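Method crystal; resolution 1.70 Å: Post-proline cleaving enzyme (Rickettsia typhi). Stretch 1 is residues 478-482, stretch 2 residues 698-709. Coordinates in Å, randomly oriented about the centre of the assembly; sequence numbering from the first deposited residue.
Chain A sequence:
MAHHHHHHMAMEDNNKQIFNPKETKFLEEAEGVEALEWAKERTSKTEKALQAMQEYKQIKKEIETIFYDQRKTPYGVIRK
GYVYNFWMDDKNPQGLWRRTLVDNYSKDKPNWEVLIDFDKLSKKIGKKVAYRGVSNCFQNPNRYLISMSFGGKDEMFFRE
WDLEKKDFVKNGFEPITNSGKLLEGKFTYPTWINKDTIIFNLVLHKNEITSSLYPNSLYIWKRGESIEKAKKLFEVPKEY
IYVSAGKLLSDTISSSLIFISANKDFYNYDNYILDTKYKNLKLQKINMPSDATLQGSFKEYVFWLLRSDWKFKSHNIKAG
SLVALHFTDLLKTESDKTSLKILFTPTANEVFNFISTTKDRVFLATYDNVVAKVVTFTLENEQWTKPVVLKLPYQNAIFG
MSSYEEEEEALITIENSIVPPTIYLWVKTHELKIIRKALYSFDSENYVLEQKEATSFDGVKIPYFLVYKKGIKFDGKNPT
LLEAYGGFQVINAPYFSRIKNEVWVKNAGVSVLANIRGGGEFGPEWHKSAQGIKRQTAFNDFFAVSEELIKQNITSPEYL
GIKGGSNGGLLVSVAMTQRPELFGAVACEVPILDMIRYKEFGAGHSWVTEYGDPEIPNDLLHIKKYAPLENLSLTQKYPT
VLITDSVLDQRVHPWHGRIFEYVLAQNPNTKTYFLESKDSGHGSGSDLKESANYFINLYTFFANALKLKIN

Stretch 1 (478-482) NPTLL
Stretch 2, residues 698-709: LYTFFANALKLK

The most distinctive element of this contact is a methyl group seated almost squarely on an aromatic ring: CD1 of Leu 481 lies 3.5 Å from the centroid of the Phe 702 ring, 14° off the ring normal, in a CH-pi interaction over one face. The nearest ring atom is equally close, with Leu 481 CD1 3.5 Å from Phe 702 CZ. No hydrogen bond links the modelled atoms of the two stretches, so they meet through apolar packing, which buries 312 Å² summed over both sides.

Stretch 1 is extended. Asn 478 (phi/psi -87/123) and Pro 479 (-57/127) lead into a strand at Thr 480 (-134/134), Leu 481 (-117/116) and Leu 482 (-110/128), which continues later in the chain. Stretch 2 enters as a helix begun earlier in the chain, held by i to i+4 bonds such as Phe 702 N to Leu 698 O (3.2 Å) and Leu 706 N to Phe 702 O (2.9 Å). Strand and helix axes approach to 10.2 Å, and their N-to-C directions differ by 128°, so the chains run obliquely in opposing senses: Pro 479 lies near Leu 706, with CA atoms 5.4 Å apart, whereas Leu 481 CA is 8.3 Å from Phe 702 CA, one helical turn earlier.

Leu 481 bridges that wider gap with its side chain. Its CA-to-CB bond points sideways, but chi1 of -160° (t) and chi2 of 36° (p) bring its end nearer the helix. Phe 702 points toward the strand, with chi1 -85° (m) and chi2 -62°, and offers its ring face to CD1. The other methyl, Leu 481 CD2, packs 3.9 Å from Tyr 699 CE1, approaching that ring obliquely; Tyr 699 has chi1 -81° (m) and chi2 -76°. A branched leucine thus touches two aromatic residues three positions apart on the helix, and all three are buried.

At the other end, Pro 479 is directed toward stretch 2 and, with a C-gamma exo pucker, presents a compact ring to the chain around Leu 706. Its CG is 3.3 Å from Leu 706 O and 3.8 Å from Lys 707 O, while its CB lies 4.0 Å from Leu 706 CB. Leu 706 also points toward stretch 1; its m,t rotamer (-54°, 176°) places CD1 3.8 Å from Thr 480 O.

Lys 707 leaves helical geometry with positive phi (68/44), and its side chain is modelled only to CB. The chain then becomes extended at Leu 708 (-64/130), whose N bonds to Ala 703 O at 3.0 Å. This turn brings Leu 708 CA within 4.0 Å of Pro 479 CG, and its t,p side chain (-168°, 83°) sets CD1 4.3 Å from Pro 479 CB.

Thr 480 points away from the helix. In the m rotamer (-62°), its OG1 donates a 2.8 Å hydrogen bond to Asn 478 O, satisfying the hydroxyl within its own stretch.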

# COMPACT_ATOMS: atom_id res chain seq x y z
N ASN A 478 9.60 25.52 -15.28
CA ASN A 478 10.18 24.40 -14.57
C ASN A 478 9.43 23.09 -14.86
O ASN A 478 8.23 23.00 -14.65
CB ASN A 478 10.21 24.64 -13.07
CG ASN A 478 10.98 25.89 -12.73
OD1 ASN A 478 12.18 25.94 -12.98
ND2 ASN A 478 10.27 26.95 -12.31
N PRO A 479 10.16 22.09 -15.36
CA PRO A 479 9.56 20.78 -15.49
C PRO A 479 9.05 20.31 -14.12
O PRO A 479 9.81 20.28 -13.15
CB PRO A 479 10.72 19.90 -16.01
CG PRO A 479 11.66 20.86 -16.61
CD PRO A 479 11.59 22.06 -15.70
N THR A 480 7.77 19.92 -14.05
CA THR A 480 7.09 19.72 -12.78
C THR A 480 6.35 18.42 -12.87
O THR A 480 5.71 18.15 -13.90
CB THR A 480 6.13 20.89 -12.49
OG1 THR A 480 6.89 22.10 -12.38
CG2 THR A 480 5.28 20.67 -11.23
N LEU A 481 6.47 17.61 -11.83
CA LEU A 481 5.75 16.35 -11.73
C LEU A 481 4.82 16.41 -10.51
O LEU A 481 5.25 16.55 -9.34
CB LEU A 481 6.75 15.21 -11.68
CG LEU A 481 6.46 13.75 -12.00
CD1 LEU A 481 5.44 13.59 -13.14
CD2 LEU A 481 7.88 13.24 -12.33
N LEU A 482 3.52 16.34 -10.81
CA LEU A 482 2.47 16.44 -9.81
C LEU A 482 1.84 15.05 -9.66
O LEU A 482 1.43 14.45 -10.66
CB LEU A 482 1.42 17.44 -10.29
CG LEU A 482 0.06 17.53 -9.59
CD1 LEU A 482 0.14 17.85 -8.09
CD2 LEU A 482 -0.80 18.54 -10.34
N LEU A 698 9.99 5.18 -17.14
CA LEU A 698 9.10 6.23 -16.69
C LEU A 698 9.77 7.61 -16.63
O LEU A 698 9.20 8.61 -17.08
CB LEU A 698 8.48 5.85 -15.33
CG LEU A 698 7.36 6.80 -14.89
CD1 LEU A 698 6.17 6.10 -14.30
CD2 LEU A 698 7.98 7.80 -13.94
N TYR A 699 10.96 7.64 -16.04
CA TYR A 699 11.70 8.91 -15.88
C TYR A 699 12.31 9.39 -17.20
O TYR A 699 12.39 10.58 -17.40
CB TYR A 699 12.68 8.89 -14.70
CG TYR A 699 11.95 9.14 -13.42
CD1 TYR A 699 11.53 10.42 -13.08
CD2 TYR A 699 11.67 8.11 -12.57
CE1 TYR A 699 10.83 10.65 -11.92
CE2 TYR A 699 10.96 8.33 -11.41
CZ TYR A 699 10.55 9.59 -11.09
OH TYR A 699 9.85 9.80 -9.93
N THR A 700 12.61 8.48 -18.12
CA THR A 700 13.06 8.89 -19.44
C THR A 700 11.89 9.57 -20.13
O THR A 700 12.06 10.65 -20.69
CB THR A 700 13.64 7.70 -20.24
OG1 THR A 700 14.76 7.14 -19.53
CG2 THR A 700 14.08 8.17 -21.64
N PHE A 701 10.70 8.97 -20.02
CA PHE A 701 9.48 9.52 -20.63
C PHE A 701 9.26 10.99 -20.16
O PHE A 701 9.00 11.88 -20.95
CB PHE A 701 8.26 8.61 -20.35
CG PHE A 701 6.94 9.27 -20.59
CD1 PHE A 701 6.43 9.42 -21.89
CD2 PHE A 701 6.20 9.75 -19.55
CE1 PHE A 701 5.20 10.01 -22.08
CE2 PHE A 701 4.99 10.37 -19.75
CZ PHE A 701 4.50 10.51 -21.02
N PHE A 702 9.33 11.22 -18.86
CA PHE A 702 9.01 12.54 -18.33
C PHE A 702 10.10 13.51 -18.62
O PHE A 702 9.84 14.67 -18.90
CB PHE A 702 8.73 12.46 -16.82
CG PHE A 702 7.31 12.09 -16.50
CD1 PHE A 702 6.28 12.91 -16.91
CD2 PHE A 702 7.02 10.97 -15.68
CE1 PHE A 702 4.96 12.62 -16.61
CE2 PHE A 702 5.71 10.69 -15.37
CZ PHE A 702 4.68 11.51 -15.85
N ALA A 703 11.34 13.04 -18.53
CA ALA A 703 12.48 13.94 -18.75
C ALA A 703 12.44 14.42 -20.19
O ALA A 703 12.66 15.63 -20.48
CB ALA A 703 13.77 13.23 -18.48
N ASN A 704 12.13 13.52 -21.10
CA ASN A 704 12.07 13.86 -22.51
C ASN A 704 10.85 14.73 -22.87
O ASN A 704 10.98 15.70 -23.65
CB ASN A 704 12.10 12.58 -23.34
CG ASN A 704 12.03 12.83 -24.82
OD1 ASN A 704 13.09 13.07 -25.51
ND2 ASN A 704 10.83 12.79 -25.34
N ALA A 705 9.69 14.39 -22.30
CA ALA A 705 8.45 15.13 -22.53
C ALA A 705 8.45 16.55 -21.97
O ALA A 705 7.91 17.49 -22.62
CB ALA A 705 7.23 14.34 -22.01
N LEU A 706 9.12 16.75 -20.84
CA LEU A 706 8.99 18.00 -20.10
C LEU A 706 10.26 18.78 -20.15
O LEU A 706 10.37 19.79 -19.45
CB LEU A 706 8.58 17.71 -18.64
CG LEU A 706 7.32 16.85 -18.47
CD1 LEU A 706 7.04 16.51 -17.00
CD2 LEU A 706 6.08 17.47 -19.10
N LYS A 707 11.27 18.25 -20.85
CA LYS A 707 12.53 18.96 -21.10
C LYS A 707 13.37 19.18 -19.84
O LYS A 707 13.88 20.27 -19.63
CB LYS A 707 12.24 20.30 -21.84
N LEU A 708 13.48 18.14 -19.02
CA LEU A 708 14.38 18.14 -17.86
C LEU A 708 15.81 18.25 -18.37
O LEU A 708 16.20 17.49 -19.26
CB LEU A 708 14.22 16.86 -17.07
CG LEU A 708 14.88 16.82 -15.68
CD1 LEU A 708 14.01 17.44 -14.59
CD2 LEU A 708 15.12 15.36 -15.31
N LYS A 709 16.56 19.19 -17.80
CA LYS A 709 17.95 19.43 -18.16
C LYS A 709 18.82 18.46 -17.39
O LYS A 709 19.19 18.75 -16.25
CB LYS A 709 18.30 20.87 -17.80